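Local coordinates for HD-GYP domain-containing protein (Bdellovibrio bacteriovorus, PDB 3TM8) that binds two iron ions in an HD-GYP domain and probably belongs with the cyclic-di-GMP phosphodiesterases, although its own activity is not established, at residues 105-108 with 109-113; 216-219 with 220-223; 303-306 with 307-311. All coordinates share one frame; numbering follows the deposited sequence. Where two conformers were deposited one is given.

Contact 1 of 3, residues 105-108 with 109-113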
loop_
_atom_site.group_PDB
_atom_site.type_symbol
_atom_site.label_atom_id
_atom_site.label_comp_id
_atom_site.label_asym_id
_atom_site.label_seq_id
_atom_site.Cartn_x
_atom_site.Cartn_y
_atom_site.Cartn_z
ATOM N N ILE A 105 9.036 -17.749 2.304
ATOM C CA ILE A 105 8.054 -16.865 1.686
ATOM C C ILE A 105 7.804 -15.608 2.524
ATOM O O ILE A 105 7.567 -14.539 1.977
ATOM C CB ILE A 105 6.725 -17.613 1.367
ATOM C CG1 ILE A 105 5.817 -16.759 0.473
ATOM C CG2 ILE A 105 6.011 -18.032 2.654
ATOM C CD1 ILE A 105 6.387 -16.469 -0.904
ATOM N N GLN A 106 7.875 -15.726 3.845
ATOM C CA GLN A 106 7.651 -14.545 4.676
ATOM C C GLN A 106 8.735 -13.497 4.452
ATOM O O GLN A 106 8.453 -12.294 4.421
ATOM C CB GLN A 106 7.553 -14.881 6.169
ATOM C CG GLN A 106 7.116 -13.678 7.009
ATOM C CD GLN A 106 5.710 -13.237 6.650
ATOM O OE1 GLN A 106 4.764 -14.005 6.804
ATOM N NE2 GLN A 106 5.573 -12.023 6.122
ATOM N N THR A 107 9.974 -13.948 4.293
ATOM C CA THR A 107 11.064 -13.024 4.052
ATOM C C THR A 107 10.931 -12.374 2.680
ATOM O O THR A 107 11.140 -11.175 2.529
ATOM C CB THR A 107 12.428 -13.712 4.233
ATOM O OG1 THR A 107 12.499 -14.230 5.566
ATOM C CG2 THR A 107 13.562 -12.729 4.023
ATOM N N ARG A 108 10.563 -13.168 1.678
ATOM C CA ARG A 108 10.315 -12.617 0.349
ATOM C C ARG A 108 9.195 -11.572 0.399
ATOM O O ARG A 108 9.324 -10.486 -0.171
ATOM C CB ARG A 108 9.948 -13.730 -0.630
ATOM C CG ARG A 108 11.040 -14.784 -0.798
ATOM C CD ARG A 108 10.651 -15.845 -1.818
ATOM N NE ARG A 108 10.365 -15.223 -3.100
ATOM C CZ ARG A 108 9.604 -15.760 -4.049
ATOM N NH1 ARG A 108 9.062 -16.958 -3.878
ATOM N NH2 ARG A 108 9.389 -15.087 -5.173
ATOM N N ALA A 109 8.103 -11.901 1.089
ATOM C CA ALA A 109 6.974 -10.990 1.238
ATOM C C ALA A 109 7.362 -9.731 2.007
ATOM O O ALA A 109 6.946 -8.637 1.640
ATOM C CB ALA A 109 5.817 -11.690 1.909
ATOM N N ASP A 110 8.155 -9.877 3.068
ATOM C CA ASP A 110 8.630 -8.707 3.824
ATOM C C ASP A 110 9.329 -7.732 2.881
ATOM O O ASP A 110 9.073 -6.529 2.894
ATOM C CB ASP A 110 9.622 -9.103 4.919
ATOM C CG ASP A 110 8.966 -9.722 6.148
ATOM O OD1 ASP A 110 7.719 -9.807 6.219
ATOM O OD2 ASP A 110 9.725 -10.115 7.068
ATOM N N ILE A 111 10.232 -8.255 2.059
ATOM C CA ILE A 111 10.970 -7.400 1.149
ATOM C C ILE A 111 10.054 -6.780 0.100
ATOM O O ILE A 111 10.093 -5.580 -0.143
ATOM C CB ILE A 111 12.122 -8.167 0.469
ATOM C CG1 ILE A 111 13.182 -8.563 1.507
ATOM C CG2 ILE A 111 12.726 -7.332 -0.653
ATOM C CD1 ILE A 111 14.145 -9.621 1.014
ATOM N N ILE A 112 9.224 -7.604 -0.529
ATOM C CA ILE A 112 8.410 -7.114 -1.636
ATOM C C ILE A 112 7.323 -6.131 -1.163
ATOM O O ILE A 112 7.106 -5.096 -1.796
ATOM C CB ILE A 112 7.818 -8.278 -2.437
ATOM C CG1 ILE A 112 8.954 -9.005 -3.165
ATOM C CG2 ILE A 112 6.780 -7.776 -3.425
ATOM C CD1 ILE A 112 8.577 -10.372 -3.661
ATOM N N GLN A 113 6.660 -6.433 -0.050
ATOM C CA GLN A 113 5.679 -5.503 0.511
ATOM C C GLN A 113 6.318 -4.137 0.746
ATOM O O GLN A 113 5.744 -3.095 0.414
ATOM C CB GLN A 113 5.094 -6.061 1.813
ATOM C CG GLN A 113 3.907 -5.285 2.403
ATOM C CD GLN A 113 4.297 -4.030 3.141
ATOM O OE1 GLN A 113 5.421 -3.880 3.613
ATOM N NE2 GLN A 113 3.344 -3.122 3.273
HETATM O O HOH W 1 11.293 -12.317 7.603
#
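Q106 and D110 form an i to i+4 side-chain pair on the first turns of helix 105-125. The Q106 chain leaves CB with CG anti to the backbone N (chi1 -172°) and then bends at chi2. This swings the amide along the helix toward D110. CG and CD both lie about 4.0 Å from D110 OD1. NE2 goes further and gives a hydrogen bond of 3.1 Å to that same OD1. The oxygen is met from above the carboxylate plane, while OD1 lies close to the plane of the Q106 amide. The two flat groups are turned 43° against each other. NE2 also bonds A156 O, and OE1 takes a hydrogen bond from N159 ND2. Q106 thus ties this helix to helix 153-158 and to the residue just after it.

The other carboxylate oxygen is served by water. The water donates to D110 OD2 at 2.8 Å and to T107 OG1 at 3.0 Å, and T107 OG1 has a further bond to D104 OD1. The backbone beneath the pair keeps the i to i+4 bonds of an alpha helix, with D110 N bonded to Q106 O at 2.8 Å. R108 reaches back to D99, A96 and N150. Both oxygens of the buried D110 carboxylate receive hydrogen bonds, OD1 from the Q106 amide and OD2 from water. These would probably help a negative charge to be tolerated there.

Contact 2 of 3, residues 216-219 with 220-223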
loop_
_atom_site.group_PDB
_atom_site.type_symbol
_atom_site.label_atom_id
_atom_site.label_comp_id
_atom_site.label_asym_id
_atom_site.label_seq_id
_atom_site.Cartn_x
_atom_site.Cartn_y
_atom_site.Cartn_z
ATOM N N GLN A 216 -9.310 6.183 12.862
ATOM C CA GLN A 216 -10.524 6.352 13.650
ATOM C C GLN A 216 -11.710 5.977 12.760
ATOM O O GLN A 216 -11.611 6.053 11.534
ATOM C CB GLN A 216 -10.648 7.790 14.147
ATOM C CG GLN A 216 -10.773 8.818 13.042
ATOM C CD GLN A 216 -10.844 10.244 13.568
ATOM O OE1 GLN A 216 -11.616 10.547 14.480
ATOM N NE2 GLN A 216 -10.049 11.130 12.985
ATOM N N PRO A 217 -12.826 5.550 13.366
ATOM C CA PRO A 217 -13.992 5.197 12.546
ATOM C C PRO A 217 -14.611 6.417 11.869
ATOM O O PRO A 217 -14.769 7.456 12.518
ATOM C CB PRO A 217 -14.970 4.587 13.561
ATOM C CG PRO A 217 -14.109 4.177 14.725
ATOM C CD PRO A 217 -13.026 5.217 14.787
ATOM N N LEU A 218 -14.952 6.296 10.585
ATOM C CA LEU A 218 -15.577 7.401 9.853
ATOM C C LEU A 218 -16.833 7.911 10.550
ATOM O O LEU A 218 -17.072 9.115 10.607
ATOM C CB LEU A 218 -15.931 6.999 8.416
ATOM C CG LEU A 218 -14.753 6.653 7.509
ATOM C CD1 LEU A 218 -15.244 6.330 6.105
ATOM C CD2 LEU A 218 -13.726 7.778 7.477
ATOM N N ASP A 219 -17.632 6.995 11.085
ATOM C CA ASP A 219 -18.925 7.372 11.647
ATOM C C ASP A 219 -18.857 7.998 13.039
ATOM O O ASP A 219 -19.879 8.400 13.592
ATOM C CB ASP A 219 -19.900 6.191 11.612
ATOM C CG ASP A 219 -20.354 5.865 10.201
ATOM O OD1 ASP A 219 -20.426 6.802 9.378
ATOM O OD2 ASP A 219 -20.630 4.682 9.911
ATOM N N SER A 220 -17.660 8.089 13.603
ATOM C CA SER A 220 -17.482 8.819 14.856
ATOM C C SER A 220 -16.490 9.979 14.722
ATOM O O SER A 220 -16.164 10.641 15.703
ATOM C CB SER A 220 -17.110 7.877 16.007
ATOM O OG SER A 220 -16.097 6.968 15.631
ATOM N N MET A 221 -16.025 10.240 13.503
ATOM C CA MET A 221 -15.218 11.427 13.251
ATOM C C MET A 221 -16.002 12.691 13.554
ATOM O O MET A 221 -17.215 12.738 13.360
ATOM C CB MET A 221 -14.788 11.488 11.790
ATOM C CG MET A 221 -13.574 10.661 11.466
ATOM S SD MET A 221 -13.125 10.827 9.728
ATOM C CE MET A 221 -11.712 9.729 9.666
ATOM N N SER A 222 -15.303 13.725 14.008
ATOM C CA SER A 222 -15.919 15.035 14.147
ATOM C C SER A 222 -16.430 15.472 12.780
ATOM O O SER A 222 -15.918 15.021 11.752
ATOM C CB SER A 222 -14.898 16.050 14.655
ATOM O OG SER A 222 -13.904 16.281 13.671
ATOM N N PRO A 223 -17.450 16.343 12.751
ATOM C CA PRO A 223 -17.933 16.846 11.461
ATOM C C PRO A 223 -16.796 17.433 10.623
ATOM O O PRO A 223 -16.759 17.236 9.411
ATOM C CB PRO A 223 -18.937 17.938 11.859
ATOM C CG PRO A 223 -18.698 18.194 13.322
ATOM C CD PRO A 223 -18.205 16.908 13.882
HETATM O O HOH W 2 -12.553 13.178 14.698
HETATM O O HOH W 3 -18.687 11.269 11.499
#
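M221 folds its side chain over the Q216 amide and beside L218. Its chain is extended beyond CG and crosses the Q216 side chain at about a right angle. M221 CG lies over one face of the Q216 amide, 3.5 Å from CD. The methyl end, CE, touches Q216 CG at 3.6 Å. L218 and M221 lie side by side and point the same way, with L218 CD2 meeting M221 CE at 3.6 Å. The methyl CE is therefore flanked by a methylene of Q216 and a methyl of L218, and SD also lies near L218 CD2. The L218 side chain is about 8 Å from a bound iron. The Q216 amide is held at both ends: NE2 bonds N213 O and D225 OD2, and a water links OE1 to S222 N.

S220 turns to P217 instead. Its OG lies between the backbone N and the carbonyl carbon (chi1 46°), which places it 3.4 Å from P217 CB and lets it make a weak hydrogen bond to P217 O. The backbone turns here in a 3-10 manner. S220 N bonds P217 O at 3.2 Å, and M221 N bonds L218 O at 3.3 Å. Both donors stand well above the carbonyl planes. A second water joins L218 O to M221 O.

S222 OG then caps D225 N as the N-cap of helix 223-240. The turn lies in the loop between helices 190-202 and 223-240. R289 of helix 276-293 bonds Q216 O, and E294 just beyond that helix bonds L218 N.

Contact 3 of 3, residues 303-306 with 307-311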
loop_
_atom_site.group_PDB
_atom_site.type_symbol
_atom_site.label_atom_id
_atom_site.label_comp_id
_atom_site.label_asym_id
_atom_site.label_seq_id
_atom_site.Cartn_x
_atom_site.Cartn_y
_atom_site.Cartn_z
ATOM N N LYS A 303 -19.835 -8.586 7.664
ATOM C CA LYS A 303 -21.100 -8.265 8.321
ATOM C C LYS A 303 -21.241 -6.763 8.520
ATOM O O LYS A 303 -22.309 -6.188 8.284
ATOM C CB LYS A 303 -21.221 -8.974 9.675
ATOM C CG LYS A 303 -22.395 -8.477 10.502
ATOM C CD LYS A 303 -22.354 -8.992 11.931
ATOM C CE LYS A 303 -21.265 -8.289 12.722
ATOM N NZ LYS A 303 -21.233 -8.744 14.130
ATOM N N LYS A 304 -20.163 -6.127 8.966
ATOM C CA LYS A 304 -20.200 -4.693 9.222
ATOM C C LYS A 304 -20.519 -3.890 7.972
ATOM O O LYS A 304 -21.328 -2.964 8.018
ATOM C CB LYS A 304 -18.887 -4.214 9.846
ATOM C CG LYS A 304 -18.780 -4.483 11.335
ATOM C CD LYS A 304 -17.843 -3.488 12.004
ATOM C CE LYS A 304 -18.494 -2.114 12.191
ATOM N NZ LYS A 304 -18.985 -1.509 10.917
ATOM N N LEU A 305 -19.883 -4.232 6.856
ATOM C CA LEU A 305 -20.213 -3.580 5.596
ATOM C C LEU A 305 -21.687 -3.788 5.228
ATOM O O LEU A 305 -22.350 -2.872 4.754
ATOM C CB LEU A 305 -19.322 -4.087 4.464
ATOM C CG LEU A 305 -17.875 -3.608 4.503
ATOM C CD1 LEU A 305 -17.165 -4.043 3.247
ATOM C CD2 LEU A 305 -17.846 -2.099 4.620
ATOM N N MET A 306 -22.200 -4.993 5.436
ATOM C CA MET A 306 -23.579 -5.284 5.065
ATOM C C MET A 306 -24.612 -4.603 5.956
ATOM O O MET A 306 -25.684 -4.222 5.481
ATOM C CB MET A 306 -23.817 -6.789 5.040
ATOM C CG MET A 306 -23.046 -7.467 3.934
ATOM S SD MET A 306 -23.190 -9.244 3.998
ATOM C CE MET A 306 -24.931 -9.470 3.621
ATOM N N ILE A 307 -24.301 -4.432 7.239
ATOM C CA ILE A 307 -25.260 -3.921 8.221
ATOM C C ILE A 307 -25.054 -2.440 8.563
ATOM O O ILE A 307 -25.972 -1.769 9.039
ATOM C CB ILE A 307 -25.203 -4.753 9.524
ATOM C CG1 ILE A 307 -25.744 -6.163 9.287
ATOM C CG2 ILE A 307 -25.979 -4.073 10.644
ATOM C CD1 ILE A 307 -25.808 -7.002 10.549
ATOM N N ASP A 308 -23.835 -1.948 8.345
ATOM C CA ASP A 308 -23.499 -0.548 8.607
ATOM C C ASP A 308 -23.142 0.215 7.322
ATOM O O ASP A 308 -23.060 1.443 7.322
ATOM C CB ASP A 308 -22.350 -0.447 9.615
ATOM C CG ASP A 308 -22.720 -0.996 10.984
ATOM O OD1 ASP A 308 -23.900 -0.879 11.385
ATOM O OD2 ASP A 308 -21.824 -1.542 11.663
ATOM N N HIS A 309 -22.919 -0.513 6.231
ATOM C CA HIS A 309 -22.614 0.109 4.943
ATOM C C HIS A 309 -23.600 -0.394 3.901
ATOM O O HIS A 309 -23.216 -0.750 2.783
ATOM C CB HIS A 309 -21.187 -0.219 4.499
ATOM C CG HIS A 309 -20.130 0.283 5.432
ATOM N ND1 HIS A 309 -19.182 1.209 5.051
ATOM C CD2 HIS A 309 -19.865 -0.016 6.725
ATOM C CE1 HIS A 309 -18.382 1.460 6.070
ATOM N NE2 HIS A 309 -18.775 0.731 7.099
ATOM N N VAL A 310 -24.873 -0.414 4.280
ATOM C CA VAL A 310 -25.914 -1.068 3.495
ATOM C C VAL A 310 -25.910 -0.648 2.030
ATOM O O VAL A 310 -26.003 0.540 1.713
ATOM C CB VAL A 310 -27.316 -0.803 4.085
ATOM C CG1 VAL A 310 -28.379 -1.570 3.299
ATOM C CG2 VAL A 310 -27.356 -1.185 5.560
ATOM N N GLY A 311 -25.791 -1.634 1.146
ATOM C CA GLY A 311 -25.951 -1.413 -0.277
ATOM C C GLY A 311 -24.788 -0.700 -0.932
ATOM O O GLY A 311 -24.867 -0.296 -2.091
HETATM O O HOH W 4 -18.098 0.894 9.768
#
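K304 and D308 form a salt bridge one turn apart at the end of helix 301-308. K304 starts with CG anti to the carbonyl carbon (chi1 -80°). It then bends at both chi3 and chi4, and this curl brings NZ to D308 OD2 at 2.9 Å. The oxygen uses its anti lone pair, on the side away from OD1. A water 2.8 Å from K304 NZ also hydrogen-bonds H309 NE2. The ammonium group is thus bound to the carboxylate directly and to the ring through water.

H309 carries CG anti to its carbonyl carbon as well, and chi2 of -118° turns one ring face to L305. L305 CD2 stands over the centre of that face in a CH-pi contact, 3.5 Å from the ring centroid. The water lies at the ring edge in its plane, and K304 O lies at the edge near that plane.

The backbone unwinds over the same residues. I307 N still bonds K303 O at 2.9 Å, and D308 N bonds K304 O. H309 leaves helical geometry, and its N makes only weak bonds, to L305 O and K304 O. The contact thus closes the C-terminal end of helix 301-308 near the metal centre. The H309 side chain is about 8 Å from that of the iron ligand E258.

L305 packs on A286, M287 and L290 of helix 276-293 and on I318 of helix 315-325. K304 also touches L290, and M306 touches L315. This helix end thereby lies against both neighbouring helices.

How the contacts relate
All three contacts are local, and they follow one another along the chain without nesting or crossing. Contact 1 comes first, at the start of helix 105-125. It closes no loop, being one helical turn that touches helices 82-97, 130-149 and 153-158. Contact 2 closes a tight turn in the loop between helices 190-202 and 223-240. Contact 3 ends helix 301-308, where the chain leaves toward helix 315-325. Contacts 2 and 3 lie on the same side of the chain's centre, within the HD domain, with nearest atoms about 5 Å apart. Helix 276-293 has residues that meet both. Contact 1 is remote, its centre 34 Å from that of contact 2.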